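Local coordinates for CRISPR-associated protein, Cse1 family (PDB 4H3T), which probably serves as the large Cse1 subunit of a type I-E CRISPR Cascade complex, which takes part in defence against invading DNA, at residues G123-A128 and V278-I283. The protein carries 1 engineered substitution. Residues are numbered along the deposited sequence; the frame is centred on the assembly and turned at random. Where two conformers were deposited one is given.
Sequences GGVKTA and VPRVLI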
loop_
_atom_site.group_PDB
_atom_site.type_symbol
_atom_site.label_atom_id
_atom_site.label_comp_id
_atom_site.label_asym_id
_atom_site.label_seq_id
_atom_site.Cartn_x
_atom_site.Cartn_y
_atom_site.Cartn_z
ATOM N N GLY A 123 2.870 -34.705 -7.205
ATOM C CA GLY A 123 1.977 -33.585 -7.491
ATOM C C GLY A 123 2.280 -32.151 -7.015
ATOM O O GLY A 123 1.422 -31.263 -7.169
ATOM N N GLY A 124 3.454 -31.873 -6.479
ATOM C CA GLY A 124 3.731 -30.494 -5.994
ATOM C C GLY A 124 3.790 -29.378 -7.043
ATOM O O GLY A 124 3.387 -28.225 -6.782
ATOM N N VAL A 125 4.244 -29.713 -8.257
ATOM C CA VAL A 125 4.346 -28.772 -9.385
ATOM C C VAL A 125 2.940 -28.421 -9.859
ATOM O O VAL A 125 2.114 -29.319 -10.026
ATOM C CB VAL A 125 5.212 -29.341 -10.548
ATOM C CG1 VAL A 125 5.288 -28.342 -11.719
ATOM C CG2 VAL A 125 6.625 -29.638 -10.068
ATOM N N LYS A 126 2.674 -27.119 -10.081
ATOM C CA LYS A 126 1.368 -26.616 -10.509
ATOM C C LYS A 126 1.494 -25.889 -11.819
ATOM O O LYS A 126 2.601 -25.534 -12.237
ATOM C CB LYS A 126 0.807 -25.640 -9.438
ATOM C CG LYS A 126 0.685 -26.226 -8.017
ATOM C CD LYS A 126 -0.095 -27.537 -7.978
ATOM C CE LYS A 126 -0.163 -28.140 -6.580
ATOM N NZ LYS A 126 -0.572 -29.552 -6.653
ATOM N N THR A 127 0.367 -25.627 -12.455
ATOM C CA THR A 127 0.361 -24.843 -13.697
ATOM C C THR A 127 0.748 -23.434 -13.285
ATOM O O THR A 127 0.515 -22.993 -12.140
ATOM C CB THR A 127 -0.970 -24.917 -14.455
ATOM O OG1 THR A 127 -1.979 -24.356 -13.646
ATOM C CG2 THR A 127 -1.315 -26.338 -14.879
ATOM N N ALA A 128 1.372 -22.718 -14.211
ATOM C CA ALA A 128 1.861 -21.392 -13.941
ATOM C C ALA A 128 0.794 -20.349 -13.576
ATOM O O ALA A 128 1.119 -19.348 -12.930
ATOM C CB ALA A 128 2.672 -20.923 -15.095
ATOM N N VAL A 278 6.176 -20.118 -19.935
ATOM C CA VAL A 278 6.263 -20.764 -18.618
ATOM C C VAL A 278 4.916 -21.428 -18.312
ATOM O O VAL A 278 4.051 -20.762 -17.824
ATOM C CB VAL A 278 6.674 -19.778 -17.484
ATOM C CG1 VAL A 278 6.851 -20.507 -16.162
ATOM C CG2 VAL A 278 7.942 -18.999 -17.831
ATOM N N PRO A 279 4.752 -22.725 -18.551
ATOM C CA PRO A 279 3.447 -23.377 -18.264
ATOM C C PRO A 279 3.327 -23.932 -16.827
ATOM O O PRO A 279 2.229 -24.258 -16.381
ATOM C CB PRO A 279 3.407 -24.518 -19.273
ATOM C CG PRO A 279 4.790 -24.836 -19.540
ATOM C CD PRO A 279 5.636 -23.618 -19.319
ATOM N N ARG A 280 4.456 -24.152 -16.124
ATOM C CA ARG A 280 4.434 -24.789 -14.816
ATOM C C ARG A 280 5.369 -24.079 -13.841
ATOM O O ARG A 280 6.351 -23.455 -14.258
ATOM C CB ARG A 280 4.839 -26.283 -14.940
ATOM C CG ARG A 280 3.890 -27.165 -15.770
ATOM C CD ARG A 280 4.403 -28.631 -15.817
ATOM N NE ARG A 280 5.808 -28.688 -16.276
ATOM C CZ ARG A 280 6.811 -29.395 -15.744
ATOM N NH1 ARG A 280 6.592 -30.217 -14.724
ATOM N NH2 ARG A 280 8.042 -29.305 -16.251
ATOM N N VAL A 281 5.093 -24.258 -12.528
ATOM C CA VAL A 281 5.835 -23.615 -11.451
ATOM C C VAL A 281 5.751 -24.494 -10.174
ATOM O O VAL A 281 4.763 -25.215 -9.975
ATOM C CB VAL A 281 5.318 -22.160 -11.167
ATOM C CG1 VAL A 281 3.899 -22.172 -10.589
ATOM C CG2 VAL A 281 6.257 -21.432 -10.216
ATOM N N LEU A 282 6.758 -24.379 -9.320
ATOM C CA LEU A 282 6.790 -25.002 -7.991
ATOM C C LEU A 282 6.957 -23.856 -6.984
ATOM O O LEU A 282 7.875 -23.042 -7.122
ATOM C CB LEU A 282 7.906 -26.045 -7.892
ATOM C CG LEU A 282 8.122 -26.743 -6.520
ATOM C CD1 LEU A 282 6.864 -27.381 -5.963
ATOM C CD2 LEU A 282 9.170 -27.811 -6.632
ATOM N N ILE A 283 6.052 -23.750 -6.011
ATOM C CA ILE A 283 6.048 -22.638 -5.032
ATOM C C ILE A 283 5.982 -23.228 -3.649
ATOM O O ILE A 283 4.986 -23.861 -3.317
ATOM C CB ILE A 283 4.862 -21.673 -5.246
ATOM C CG1 ILE A 283 4.809 -21.165 -6.679
ATOM C CG2 ILE A 283 4.905 -20.509 -4.290
ATOM C CD1 ILE A 283 3.521 -20.368 -6.954
HETATM O O HOH W 1 3.724 -25.549 -6.257
#
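The carbonyl oxygen of Lys126 is gripped twice by strand 275-289: it accepts the N-H of Val281, with Lys126 O to Val281 N at 2.8 Å, and takes a weaker C-H···O contact from Arg280 CA at 3.3 Å. Lys126 N returns an almost straight bond to Val281 O (171° at the hydrogen), so Lys126 and Val281 form one antiparallel hydrogen-bonded pair. Thr127 and Arg280 make the neighbouring non-hydrogen-bonded pair, their side chains diverging. Beyond it the pairing distorts as the chain turns into 3-10 geometry: Ala128 N still reaches Pro279 O at 2.8 Å, but from above the carbonyl plane, 55° out of it. The methyl of Ala128 lies only 3.1 Å (CB) from Val278 O, so a small side chain suits this buried corner. Pro279 has no N-H to give, and enters through its carbonyl oxygen, which also meets Thr127 CA.

Among the side chains, Val125 holds CG1 anti to its backbone N, bringing that methyl to 3.6 Å from Val281 O and obliquely against Arg280 NH1. Val281, its CG1 in the crowded position between backbone N and carbonyl carbon (chi1 67°), brings this methyl alongside Thr127 O, while its side chain also touches Ile265 of strand 263-272. Leu282 packs CD1 on the bare backbone of Gly124, near its O and C. A water donates to Gly124 O and accepts from Ile283 N, extending the junction past the last direct bond. Lys126 bends at chi2 and, in one of its two conformers, curls back along its own segment, NZ bonding Gly123 O at 2.7 Å. Thr127 OG1 is held by Thr151 O. The directional hold thus comes from three main-chain hydrogen bonds, while Val125, Ala128 and Val281 supply much of the buried surface; together they fasten a very short edge strand onto the mixed sheet.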